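Local atomic coordinates of acyltransferase (PDB entry 5UG1), a protein that is the C-terminal catalytic domain of the pneumococcal peptidoglycan O-acetyltransferase OatA and probably transfers acetyl groups onto peptidoglycan. Residues Q22-G27 with L159-I164; Q29-V34 with N42-N47; P55-I60 with T166-A171. All coordinates share one frame; numbering follows the deposited sequence.

Contact 1: residues Q22-G27 with L159-I164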
ATOM      1  N   GLN A  22     -12.046   5.345  -2.562  1.00 29.98           N
ATOM      2  CA  GLN A  22     -13.362   5.327  -1.926  1.00 31.05           C
ATOM      3  C   GLN A  22     -14.439   4.867  -2.894  1.00 26.36           C
ATOM      4  O   GLN A  22     -15.389   4.186  -2.498  1.00 37.56           O
ATOM      5  CB  GLN A  22     -13.716   6.713  -1.392  1.00 30.09           C
ATOM      6  CG  GLN A  22     -14.724   6.675  -0.266  1.00 28.73           C
ATOM      7  CD  GLN A  22     -14.150   6.021   0.965  1.00 31.84           C
ATOM      8  OE1 GLN A  22     -13.373   6.636   1.702  1.00 34.18           O
ATOM      9  NE2 GLN A  22     -14.502   4.756   1.184  1.00 30.37           N
ATOM     10  N   THR A  23     -14.314   5.247  -4.164  1.00 29.14           N
ATOM     11  CA  THR A  23     -15.283   4.828  -5.174  1.00 30.64           C
ATOM     12  C   THR A  23     -15.170   3.335  -5.452  1.00 30.43           C
ATOM     13  O   THR A  23     -16.185   2.640  -5.563  1.00 37.42           O
ATOM     14  CB  THR A  23     -15.076   5.650  -6.449  1.00 34.23           C
ATOM     15  OG1 THR A  23     -15.403   7.014  -6.171  1.00 39.25           O
ATOM     16  CG2 THR A  23     -15.959   5.153  -7.588  1.00 38.92           C
ATOM     17  N   ALA A  24     -13.941   2.817  -5.530  1.00 28.22           N
ATOM     18  CA  ALA A  24     -13.752   1.406  -5.824  1.00 32.28           C
ATOM     19  C   ALA A  24     -13.999   0.533  -4.606  1.00 30.04           C
ATOM     20  O   ALA A  24     -14.362  -0.637  -4.754  1.00 37.00           O
ATOM     21  CB  ALA A  24     -12.340   1.164  -6.362  1.00 32.43           C
ATOM     22  N   LEU A  25     -13.828   1.081  -3.408  1.00 27.05           N
ATOM     23  CA  LEU A  25     -13.973   0.336  -2.160  1.00 24.18           C
ATOM     24  C   LEU A  25     -14.966   1.042  -1.242  1.00 25.96           C
ATOM     25  O   LEU A  25     -14.589   1.532  -0.167  1.00 24.75           O
ATOM     26  CB  LEU A  25     -12.616   0.192  -1.468  1.00 28.41           C
ATOM     27  CG  LEU A  25     -11.462  -0.339  -2.314  1.00 30.05           C
ATOM     28  CD1 LEU A  25     -10.176  -0.370  -1.497  1.00 26.47           C
ATOM     29  CD2 LEU A  25     -11.799  -1.715  -2.835  1.00 26.04           C
ATOM     30  N   PRO A  26     -16.244   1.098  -1.621  1.00 27.49           N
ATOM     31  CA  PRO A  26     -17.228   1.796  -0.781  1.00 33.26           C
ATOM     32  C   PRO A  26     -17.222   1.254   0.638  1.00 34.40           C
ATOM     33  O   PRO A  26     -17.246   0.044   0.858  1.00 28.27           O
ATOM     34  CB  PRO A  26     -18.567   1.509  -1.478  1.00 32.32           C
ATOM     35  CG  PRO A  26     -18.230   1.065  -2.835  1.00 36.34           C
ATOM     36  CD  PRO A  26     -16.879   0.409  -2.756  1.00 30.72           C
ATOM     37  N   GLY A  27     -17.185   2.160   1.610  1.00 33.95           N
ATOM     38  CA  GLY A  27     -17.164   1.750   3.002  1.00 26.39           C
ATOM     39  C   GLY A  27     -15.802   1.389   3.545  1.00 23.68           C
ATOM     40  O   GLY A  27     -15.689   1.100   4.740  1.00 27.27           O
ATOM     41  N   LEU A 159      -6.282   3.153 -11.751  1.00 24.98           N
ATOM     42  CA  LEU A 159      -5.364   2.018 -11.773  1.00 22.44           C
ATOM     43  C   LEU A 159      -4.877   1.686 -10.374  1.00 25.40           C
ATOM     44  O   LEU A 159      -4.771   0.510 -10.004  1.00 23.11           O
ATOM     45  CB  LEU A 159      -4.161   2.315 -12.671  1.00 27.96           C
ATOM     46  CG  LEU A 159      -4.324   2.145 -14.179  1.00 29.20           C
ATOM     47  CD1 LEU A 159      -3.201   2.874 -14.897  1.00 34.62           C
ATOM     48  CD2 LEU A 159      -4.318   0.673 -14.527  1.00 27.18           C
ATOM     49  N   TYR A 160      -4.560   2.717  -9.592  1.00 19.42           N
ATOM     50  CA  TYR A 160      -4.085   2.504  -8.235  1.00 18.96           C
ATOM     51  C   TYR A 160      -5.176   1.875  -7.377  1.00 23.58           C
ATOM     52  O   TYR A 160      -4.936   0.878  -6.687  1.00 23.22           O
ATOM     53  CB  TYR A 160      -3.601   3.829  -7.655  1.00 17.80           C
ATOM     54  CG  TYR A 160      -2.951   3.754  -6.288  1.00 17.31           C
ATOM     55  CD1 TYR A 160      -3.718   3.780  -5.132  1.00 22.82           C
ATOM     56  CD2 TYR A 160      -1.571   3.690  -6.158  1.00 18.36           C
ATOM     57  CE1 TYR A 160      -3.140   3.729  -3.878  1.00 21.62           C
ATOM     58  CE2 TYR A 160      -0.974   3.644  -4.898  1.00 20.40           C
ATOM     59  CZ  TYR A 160      -1.768   3.665  -3.762  1.00 26.76           C
ATOM     60  OH  TYR A 160      -1.197   3.617  -2.506  1.00 26.79           O
ATOM     61  N   ALA A 161      -6.395   2.413  -7.441  1.00 21.93           N
ATOM     62  CA  ALA A 161      -7.477   1.855  -6.639  1.00 24.12           C
ATOM     63  C   ALA A 161      -7.805   0.424  -7.059  1.00 27.62           C
ATOM     64  O   ALA A 161      -8.034  -0.442  -6.207  1.00 27.49           O
ATOM     65  CB  ALA A 161      -8.715   2.746  -6.736  1.00 23.09           C
ATOM     66  N   ASP A 162      -7.824   0.153  -8.370  1.00 24.94           N
ATOM     67  CA  ASP A 162      -8.188  -1.186  -8.836  1.00 23.24           C
ATOM     68  C   ASP A 162      -7.145  -2.224  -8.448  1.00 30.30           C
ATOM     69  O   ASP A 162      -7.485  -3.397  -8.251  1.00 29.33           O
ATOM     70  CB  ASP A 162      -8.390  -1.195 -10.345  1.00 31.53           C
ATOM     71  CG  ASP A 162      -9.703  -0.540 -10.765  1.00 50.17           C
ATOM     72  OD1 ASP A 162     -10.634  -0.456  -9.928  1.00 54.48           O
ATOM     73  OD2 ASP A 162      -9.802  -0.109 -11.936  1.00 56.63           O
ATOM     74  N   THR A 163      -5.877  -1.821  -8.351  1.00 26.98           N
ATOM     75  CA  THR A 163      -4.841  -2.744  -7.907  1.00 26.31           C
ATOM     76  C   THR A 163      -5.130  -3.238  -6.497  1.00 22.68           C
ATOM     77  O   THR A 163      -5.031  -4.435  -6.210  1.00 21.45           O
ATOM     78  CB  THR A 163      -3.475  -2.060  -7.971  1.00 30.42           C
ATOM     79  OG1 THR A 163      -3.249  -1.577  -9.301  1.00 31.01           O
ATOM     80  CG2 THR A 163      -2.370  -3.042  -7.608  1.00 31.17           C
ATOM     81  N   ILE A 164      -5.507  -2.320  -5.606  1.00 23.67           N
ATOM     82  CA  ILE A 164      -5.810  -2.690  -4.227  1.00 25.39           C
ATOM     83  C   ILE A 164      -7.112  -3.487  -4.155  1.00 24.89           C
ATOM     84  O   ILE A 164      -7.204  -4.485  -3.429  1.00 28.38           O
ATOM     85  CB  ILE A 164      -5.829  -1.420  -3.350  1.00 26.94           C
ATOM     86  CG1 ILE A 164      -4.387  -0.907  -3.184  1.00 23.85           C
ATOM     87  CG2 ILE A 164      -6.468  -1.671  -1.982  1.00 21.48           C
ATOM     88  CD1 ILE A 164      -4.301   0.508  -2.681  1.00 20.56           C
TER
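A24, the last residue of helix 18-24, and L25 just after it lean against A161 and I164 of helix 150-171, so that one helix end packs on another helix in a domain with an atypical alpha/beta hydrolase fold. The two alanines form the close point of the backbones: their CA atoms stand 6.3 Å apart, and the methyl groups meet with A24 CB 4.0 Å from A161 CB. With nothing beyond CB on either residue, the chains can come this near without a longer side chain wedged between them. A161 also touches A20 and L21, about a turn before A24 in helix 18-24, so its methyl meets three residues of that helix.

One residue on, L25 is the first to leave the helical backbone angles, yet its side chain still reaches the partner helix. CG stands opposite the carbonyl carbon (chi1 -51°), and the chain then runs on straight (chi2 178°), making CD1 its far end. That methyl meets I164 CG2 at 4.0 Å, and the two side chains cross at about a right angle. I164 presents its short branch here because CG2 lies opposite its own backbone N, while the longer CG1 arm turns beside that N (chi1 -71°). L25 rests further on A165 and L168, and I164 on L21.

At the margin, D162 starts out from its backbone away from A24 but bends its carboxylate back, leaving OD1 at a loose 4.3 Å from A24 CB. The other oxygen, OD2, forms a salt bridge with K158 on the same helix. Within helix 150-171, L159 O takes two donors from opposite faces of its carbonyl plane: T163 N at 3.1 Å, and T163 OG1 at 2.7 Å.

Contact 2: residues Q29-V34 with N42-N47. With 03S (methanesulfonic acid), chain B.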
ATOM      1  N   GLN A  29     -12.177   2.390   4.974  1.00 26.09           N
ATOM      2  CA  GLN A  29     -11.674   3.509   5.757  1.00 26.66           C
ATOM      3  C   GLN A  29     -10.314   3.881   5.186  1.00 25.32           C
ATOM      4  O   GLN A  29      -9.332   3.160   5.393  1.00 23.91           O
ATOM      5  CB  GLN A  29     -11.562   3.139   7.235  1.00 26.73           C
ATOM      6  CG  GLN A  29     -12.889   2.861   7.915  1.00 27.75           C
ATOM      7  CD  GLN A  29     -12.707   2.433   9.359  1.00 29.17           C
ATOM      8  OE1 GLN A  29     -12.909   1.273   9.709  1.00 29.91           O
ATOM      9  NE2 GLN A  29     -12.322   3.371  10.203  1.00 35.94           N
ATOM     10  N   ILE A  30     -10.259   4.986   4.454  1.00 22.26           N
ATOM     11  CA  ILE A  30      -9.035   5.420   3.794  1.00 23.79           C
ATOM     12  C   ILE A  30      -8.377   6.424   4.728  1.00 25.36           C
ATOM     13  O   ILE A  30      -8.903   7.521   4.945  1.00 25.85           O
ATOM     14  CB  ILE A  30      -9.312   6.023   2.407  1.00 29.50           C
ATOM     15  CG1 ILE A  30     -10.228   5.114   1.576  1.00 26.40           C
ATOM     16  CG2 ILE A  30      -8.011   6.250   1.636  1.00 25.81           C
ATOM     17  CD1 ILE A  30      -9.603   3.790   1.190  1.00 25.14           C
ATOM     18  N   ASN A  31      -7.249   6.038   5.321  1.00 21.06           N
ATOM     19  CA  ASN A  31      -6.497   6.903   6.227  1.00 23.40           C
ATOM     20  C   ASN A  31      -5.132   7.130   5.576  1.00 25.26           C
ATOM     21  O   ASN A  31      -4.166   6.412   5.841  1.00 26.88           O
ATOM     22  CB  ASN A  31      -6.419   6.267   7.631  1.00 25.17           C
ATOM     23  CG  ASN A  31      -5.488   7.012   8.580  1.00 46.75           C
ATOM     24  OD1 ASN A  31      -5.093   8.159   8.338  1.00 52.46           O
ATOM     25  ND2 ASN A  31      -5.133   6.352   9.679  1.00 55.83           N
ATOM     26  N   ALA A  32      -5.055   8.129   4.699  1.00 26.47           N
ATOM     27  CA  ALA A  32      -3.838   8.412   3.949  1.00 25.73           C
ATOM     28  C   ALA A  32      -3.450   9.862   4.160  1.00 28.15           C
ATOM     29  O   ALA A  32      -4.318  10.737   4.214  1.00 35.43           O
ATOM     30  CB  ALA A  32      -4.013   8.125   2.446  1.00 18.46           C
ATOM     31  N   GLN A  33      -2.172  10.119   4.344  1.00 26.47           N
ATOM     32  CA  GLN A  33      -1.661  11.462   4.584  1.00 25.40           C
ATOM     33  C   GLN A  33      -0.328  11.686   3.906  1.00 25.46           C
ATOM     34  O   GLN A  33       0.354  10.767   3.565  1.00 28.52           O
ATOM     35  CB  GLN A  33      -1.484  11.742   6.077  1.00 41.43           C
ATOM     36  CG  GLN A  33      -2.606  11.275   6.957  1.00 43.74           C
ATOM     37  CD  GLN A  33      -2.219  11.300   8.395  1.00 54.97           C
ATOM     38  OE1 GLN A  33      -2.054  12.364   8.988  1.00 62.61           O
ATOM     39  NE2 GLN A  33      -2.056  10.136   8.974  1.00 57.29           N
ATOM     40  N   VAL A  34       0.042  12.929   3.741  1.00 27.76           N
ATOM     41  CA  VAL A  34       1.169  13.273   2.910  1.00 40.40           C
ATOM     42  C   VAL A  34       2.505  12.672   3.308  1.00 41.90           C
ATOM     43  O   VAL A  34       3.162  12.099   2.491  1.00 43.33           O
ATOM     44  CB  VAL A  34       1.321  14.790   2.713  1.00 41.13           C
ATOM     45  CG1 VAL A  34       2.438  15.064   1.750  1.00 42.34           C
ATOM     46  CG2 VAL A  34       0.032  15.391   2.214  1.00 36.99           C
ATOM     47  N   ASN A  42       3.385   1.713  10.691  1.00 25.17           N
ATOM     48  CA  ASN A  42       3.508   0.701  11.738  1.00 21.16           C
ATOM     49  C   ASN A  42       2.934   1.212  13.056  1.00 20.17           C
ATOM     50  O   ASN A  42       2.184   0.508  13.742  1.00 18.00           O
ATOM     51  CB  ASN A  42       4.989   0.325  11.902  1.00 17.76           C
ATOM     52  CG  ASN A  42       5.194  -1.062  12.508  1.00 23.93           C
ATOM     53  OD1 ASN A  42       4.266  -1.655  13.056  1.00 21.16           O
ATOM     54  ND2 ASN A  42       6.426  -1.584  12.409  1.00 18.98           N
ATOM     55  N   GLU A  43       3.299   2.440  13.431  1.00 22.08           N
ATOM     56  CA  GLU A  43       2.807   3.035  14.670  1.00 23.72           C
ATOM     57  C   GLU A  43       1.306   3.304  14.594  1.00 20.02           C
ATOM     58  O   GLU A  43       0.573   3.011  15.545  1.00 22.75           O
ATOM     59  CB  GLU A  43       3.590   4.314  14.961  1.00 21.46           C
ATOM     60  CG  GLU A  43       5.108   4.087  15.167  1.00 21.90           C
ATOM     61  CD  GLU A  43       5.926   5.344  14.904  1.00 30.55           C
ATOM     62  OE1 GLU A  43       5.334   6.354  14.461  1.00 30.14           O
ATOM     63  OE2 GLU A  43       7.157   5.330  15.130  1.00 23.95           O
ATOM     64  N   ILE A  44       0.835   3.837  13.461  1.00 19.79           N
ATOM     65  CA  ILE A  44      -0.603   4.060  13.250  1.00 23.15           C
ATOM     66  C   ILE A  44      -1.372   2.749  13.346  1.00 20.87           C
ATOM     67  O   ILE A  44      -2.446   2.685  13.966  1.00 22.22           O
ATOM     68  CB  ILE A  44      -0.851   4.747  11.891  1.00 26.81           C
ATOM     69  CG1 ILE A  44      -0.268   6.166  11.889  1.00 26.65           C
ATOM     70  CG2 ILE A  44      -2.350   4.790  11.552  1.00 24.03           C
ATOM     71  CD1 ILE A  44      -0.364   6.861  10.538  1.00 25.78           C
ATOM     72  N   MET A  45      -0.829   1.680  12.737  1.00 18.48           N
ATOM     73  CA  MET A  45      -1.479   0.370  12.767  1.00 17.47           C
ATOM     74  C   MET A  45      -1.726  -0.108  14.196  1.00 18.02           C
ATOM     75  O   MET A  45      -2.850  -0.480  14.555  1.00 21.83           O
ATOM     76  CB  MET A  45      -0.632  -0.656  12.017  1.00 25.32           C
ATOM     77  CG  MET A  45      -1.288  -2.043  11.970  1.00 21.96           C
ATOM     78  SD  MET A  45      -0.260  -3.285  11.181  1.00 22.11           S
ATOM     79  CE  MET A  45       1.106  -3.372  12.355  1.00 22.15           C
ATOM     80  N   LEU A  46      -0.675  -0.111  15.026  1.00 18.39           N
ATOM     81  CA  LEU A  46      -0.807  -0.568  16.409  1.00 25.69           C
ATOM     82  C   LEU A  46      -1.639   0.389  17.257  1.00 25.55           C
ATOM     83  O   LEU A  46      -2.389  -0.050  18.137  1.00 28.25           O
ATOM     84  CB  LEU A  46       0.568  -0.744  17.030  1.00 27.40           C
ATOM     85  CG  LEU A  46       1.385  -1.873  16.414  1.00 27.03           C
ATOM     86  CD1 LEU A  46       2.757  -1.889  17.066  1.00 19.74           C
ATOM     87  CD2 LEU A  46       0.654  -3.214  16.574  1.00 21.86           C
ATOM     88  N   ASN A  47      -1.495   1.700  17.049  1.00 23.98           N
ATOM     89  CA  ASN A  47      -2.361   2.635  17.761  1.00 24.59           C
ATOM     90  C   ASN A  47      -3.827   2.316  17.488  1.00 21.90           C
ATOM     91  O   ASN A  47      -4.645   2.254  18.414  1.00 22.88           O
ATOM     92  CB  ASN A  47      -2.033   4.081  17.372  1.00 29.44           C
ATOM     93  CG  ASN A  47      -0.846   4.661  18.166  1.00 32.48           C
ATOM     94  OD1 ASN A  47      -0.524   4.206  19.255  1.00 24.32           O
ATOM     95  ND2 ASN A  47      -0.213   5.685  17.614  1.00 30.33           N
TER
HETATM   96  S10 03S B 701       4.226  11.098  -1.118  1.00 65.06           S
HETATM   97  O11 03S B 701       4.851  10.504  -2.320  1.00 66.36           O
HETATM   98  O12 03S B 701       4.252  10.116  -0.011  1.00 66.70           O
HETATM   99  C13 03S B 701       5.066  12.461  -0.670  1.00 61.02           C
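I44 of helix 38-50 points its side chain at the outer strand 29-32 and its exit, and its two methyl ends each meet the amide of a different residue. CG2, the short branch, lies 3.7 Å from N31 ND2; CD1, at the end of the long branch, lies 4.0 Å from Q33 NE2. The fork comes from chi1 of -66°, which sets CG2 opposite the backbone N and CG1 beside it, while the stretched outer torsion pushes CD1 on toward Q33.

N31 answers with CG anti to its backbone N (chi1 172°). Its OD1 is nearly eclipsed with CA, leaving ND2 as the outermost atom and the one that meets the methyl, with the two side chains slanting across each other. Q33, just past the strand, extends beyond CG and approaches I44 from the opposite direction.

Strand, helix and the following strand 57-61 make a beta-alpha-beta crossover that passes over strand 6-10, on which I44 also rests through I9. The backbones of N31 and Q33 are meanwhile hydrogen-bonded to that same strand, at L8 and G10. Beyond Q33 the chain enters the active-site pocket, where V34 O lies 3.4 Å from O12 of the bound methanesulfonic acid, a proximity only; the ligand is hydrogen-bonded to S12 N.

Between helix and strand the chemistry is one-sided: aliphatic methyls face amide nitrogens that they cannot bond, so what acts between these groups is van der Waals contact, over a summed 87 Å² at the surface.

Contact 3: residues P55-I60 with T166-A171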
ATOM      1  N   PRO A  55      -9.822  -2.737  11.684  1.00 21.32           N
ATOM      2  CA  PRO A  55     -10.686  -3.835  11.239  1.00 21.03           C
ATOM      3  C   PRO A  55      -9.837  -4.966  10.673  1.00 22.25           C
ATOM      4  O   PRO A  55      -8.611  -4.880  10.623  1.00 19.82           O
ATOM      5  CB  PRO A  55     -11.533  -3.176  10.157  1.00 21.61           C
ATOM      6  CG  PRO A  55     -10.543  -2.221   9.515  1.00 20.68           C
ATOM      7  CD  PRO A  55      -9.720  -1.679  10.661  1.00 20.22           C
ATOM      8  N   LYS A  56     -10.523  -6.004  10.181  1.00 21.11           N
ATOM      9  CA  LYS A  56      -9.863  -7.262   9.845  1.00 21.00           C
ATOM     10  C   LYS A  56      -8.779  -7.081   8.788  1.00 19.96           C
ATOM     11  O   LYS A  56      -7.674  -7.605   8.926  1.00 24.98           O
ATOM     12  CB  LYS A  56     -10.888  -8.288   9.366  1.00 24.46           C
ATOM     13  CG  LYS A  56     -10.254  -9.639   9.089  1.00 24.29           C
ATOM     14  CD  LYS A  56     -11.253 -10.636   8.593  1.00 26.01           C
ATOM     15  CE  LYS A  56     -11.285 -10.660   7.081  1.00 29.46           C
ATOM     16  NZ  LYS A  56     -12.266 -11.673   6.580  1.00 36.94           N
ATOM     17  N   THR A  57      -9.080  -6.378   7.709  1.00 19.89           N
ATOM     18  CA  THR A  57      -8.137  -6.248   6.610  1.00 23.53           C
ATOM     19  C   THR A  57      -7.425  -4.903   6.708  1.00 22.18           C
ATOM     20  O   THR A  57      -8.071  -3.852   6.783  1.00 21.01           O
ATOM     21  CB  THR A  57      -8.843  -6.392   5.262  1.00 25.13           C
ATOM     22  OG1 THR A  57      -9.689  -7.548   5.298  1.00 30.16           O
ATOM     23  CG2 THR A  57      -7.829  -6.566   4.167  1.00 27.48           C
ATOM     24  N   VAL A  58      -6.094  -4.950   6.706  1.00 18.69           N
ATOM     25  CA  VAL A  58      -5.233  -3.779   6.833  1.00 16.90           C
ATOM     26  C   VAL A  58      -4.459  -3.613   5.531  1.00 18.62           C
ATOM     27  O   VAL A  58      -3.800  -4.552   5.064  1.00 20.19           O
ATOM     28  CB  VAL A  58      -4.269  -3.927   8.027  1.00 24.28           C
ATOM     29  CG1 VAL A  58      -3.491  -2.632   8.252  1.00 21.70           C
ATOM     30  CG2 VAL A  58      -5.032  -4.354   9.281  1.00 24.41           C
ATOM     31  N   VAL A  59      -4.535  -2.428   4.942  1.00 16.85           N
ATOM     32  CA  VAL A  59      -3.792  -2.119   3.729  1.00 23.21           C
ATOM     33  C   VAL A  59      -2.713  -1.106   4.079  1.00 20.72           C
ATOM     34  O   VAL A  59      -3.019   0.004   4.534  1.00 22.38           O
ATOM     35  CB  VAL A  59      -4.704  -1.591   2.612  1.00 23.03           C
ATOM     36  CG1 VAL A  59      -3.908  -1.485   1.320  1.00 17.99           C
ATOM     37  CG2 VAL A  59      -5.921  -2.518   2.432  1.00 18.37           C
ATOM     38  N   ILE A  60      -1.455  -1.485   3.859  1.00 16.19           N
ATOM     39  CA  ILE A  60      -0.302  -0.629   4.116  1.00 19.64           C
ATOM     40  C   ILE A  60       0.162  -0.108   2.760  1.00 18.77           C
ATOM     41  O   ILE A  60       0.789  -0.838   1.984  1.00 21.70           O
ATOM     42  CB  ILE A  60       0.822  -1.378   4.849  1.00 21.78           C
ATOM     43  CG1 ILE A  60       0.323  -1.988   6.162  1.00 21.63           C
ATOM     44  CG2 ILE A  60       2.036  -0.442   5.095  1.00 19.68           C
ATOM     45  CD1 ILE A  60      -0.365  -0.988   7.147  1.00 17.08           C
ATOM     46  N   THR A 166      -8.227  -5.492  -6.377  1.00 27.13           N
ATOM     47  CA  THR A 166      -7.932  -6.847  -6.832  1.00 28.48           C
ATOM     48  C   THR A 166      -7.224  -7.655  -5.751  1.00 24.25           C
ATOM     49  O   THR A 166      -7.508  -8.839  -5.579  1.00 28.93           O
ATOM     50  CB  THR A 166      -7.106  -6.792  -8.111  1.00 30.20           C
ATOM     51  OG1 THR A 166      -7.912  -6.231  -9.150  1.00 34.88           O
ATOM     52  CG2 THR A 166      -6.670  -8.184  -8.532  1.00 36.04           C
ATOM     53  N   ALA A 167      -6.308  -7.029  -5.003  1.00 23.22           N
ATOM     54  CA  ALA A 167      -5.665  -7.712  -3.882  1.00 21.25           C
ATOM     55  C   ALA A 167      -6.674  -8.077  -2.789  1.00 26.76           C
ATOM     56  O   ALA A 167      -6.617  -9.175  -2.225  1.00 26.82           O
ATOM     57  CB  ALA A 167      -4.551  -6.839  -3.308  1.00 19.32           C
ATOM     58  N   LEU A 168      -7.595  -7.166  -2.465  1.00 23.64           N
ATOM     59  CA  LEU A 168      -8.621  -7.489  -1.478  1.00 21.54           C
ATOM     60  C   LEU A 168      -9.469  -8.667  -1.931  1.00 24.02           C
ATOM     61  O   LEU A 168      -9.804  -9.546  -1.128  1.00 24.66           O
ATOM     62  CB  LEU A 168      -9.504  -6.272  -1.216  1.00 26.01           C
ATOM     63  CG  LEU A 168      -8.836  -5.162  -0.412  1.00 32.23           C
ATOM     64  CD1 LEU A 168      -9.500  -3.836  -0.677  1.00 32.45           C
ATOM     65  CD2 LEU A 168      -8.928  -5.490   1.053  1.00 39.37           C
ATOM     66  N   GLN A 169      -9.832  -8.708  -3.212  1.00 25.81           N
ATOM     67  CA  GLN A 169     -10.583  -9.861  -3.703  1.00 35.92           C
ATOM     68  C   GLN A 169      -9.753 -11.129  -3.591  1.00 34.07           C
ATOM     69  O   GLN A 169     -10.262 -12.176  -3.184  1.00 31.37           O
ATOM     70  CB  GLN A 169     -11.032  -9.637  -5.147  1.00 31.18           C
ATOM     71  CG  GLN A 169     -12.044  -8.530  -5.298  1.00 48.28           C
ATOM     72  CD  GLN A 169     -12.706  -8.535  -6.661  1.00 61.87           C
ATOM     73  OE1 GLN A 169     -12.109  -8.117  -7.659  1.00 63.31           O
ATOM     74  NE2 GLN A 169     -13.946  -9.020  -6.713  1.00 68.14           N
ATOM     75  N   THR A 170      -8.465 -11.045  -3.943  1.00 30.66           N
ATOM     76  CA  THR A 170      -7.562 -12.180  -3.773  1.00 34.06           C
ATOM     77  C   THR A 170      -7.516 -12.635  -2.320  1.00 28.23           C
ATOM     78  O   THR A 170      -7.554 -13.839  -2.037  1.00 35.33           O
ATOM     79  CB  THR A 170      -6.155 -11.804  -4.247  1.00 36.34           C
ATOM     80  OG1 THR A 170      -6.172 -11.492  -5.647  1.00 29.59           O
ATOM     81  CG2 THR A 170      -5.170 -12.940  -3.974  1.00 33.94           C
ATOM     82  N   ALA A 171      -7.442 -11.683  -1.388  1.00 25.47           N
ATOM     83  CA  ALA A 171      -7.284 -11.989   0.027  1.00 24.43           C
ATOM     84  C   ALA A 171      -8.562 -12.504   0.674  1.00 32.22           C
ATOM     85  O   ALA A 171      -8.516 -12.912   1.840  1.00 28.36           O
ATOM     86  CB  ALA A 171      -6.796 -10.753   0.794  1.00 26.73           C
TER
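T57 and L168 meet methyl to methyl at a slant, and closely: T57 CG2 lies 3.5 Å from L168 CD2, tighter than usual for two carbons. On the strand side the threonine turns its methyl rather than its hydroxyl to the helix. CG2 is opposite the backbone N and OG1 beside it (chi1 -48°), which makes the buried residue meet the leucine with its apolar branch.

L168 does not set out straight at the strand; its CB leaves the helix at an angle, and the outer part of the side chain swings inward. CG is opposite the carbonyl carbon (chi1 -72°), and the fork at CG sends CD2 to T57. The same CD2 also lies 4.4 Å from V59 CG2, so one methyl bridges two residues of alternate position on the strand while V58, between them, points to the other face.

This is the alpha/beta layering of the domain: the last part of helix 150-171 lies across one face of a parallel five-strand sheet in which 57-61 is the central strand. Neighbouring strands continue the same floor. L168 also touches I88 of strand 86-90, and A167 reaches T123 and A125 of strand 122-125. On the strand's other flank, T57 packs on T6, and V59 on T6 and L8.

Overall arrangement
From the N terminus, residues 22-27 open contact 1, whose partner comes only at 159-164, so it closes a long loop. Contact 2 opens and closes within that loop, joining strand 29-32 to helix 38-50 across just seven residues. Contact 3 opens next, at 55-60, and closes at 166-171, after contact 1; the two therefore cross, while contacts 2 and 3 run in series. Helix 150-171 serves contacts 1 and 3, which touch where L25 CD1 lies 3.6 Å from L168 CD1. It thereby ties helix 18-24 to the central strand on one face of the sheet, and contact 2 fastens helix 38-50 to the sheet's edge.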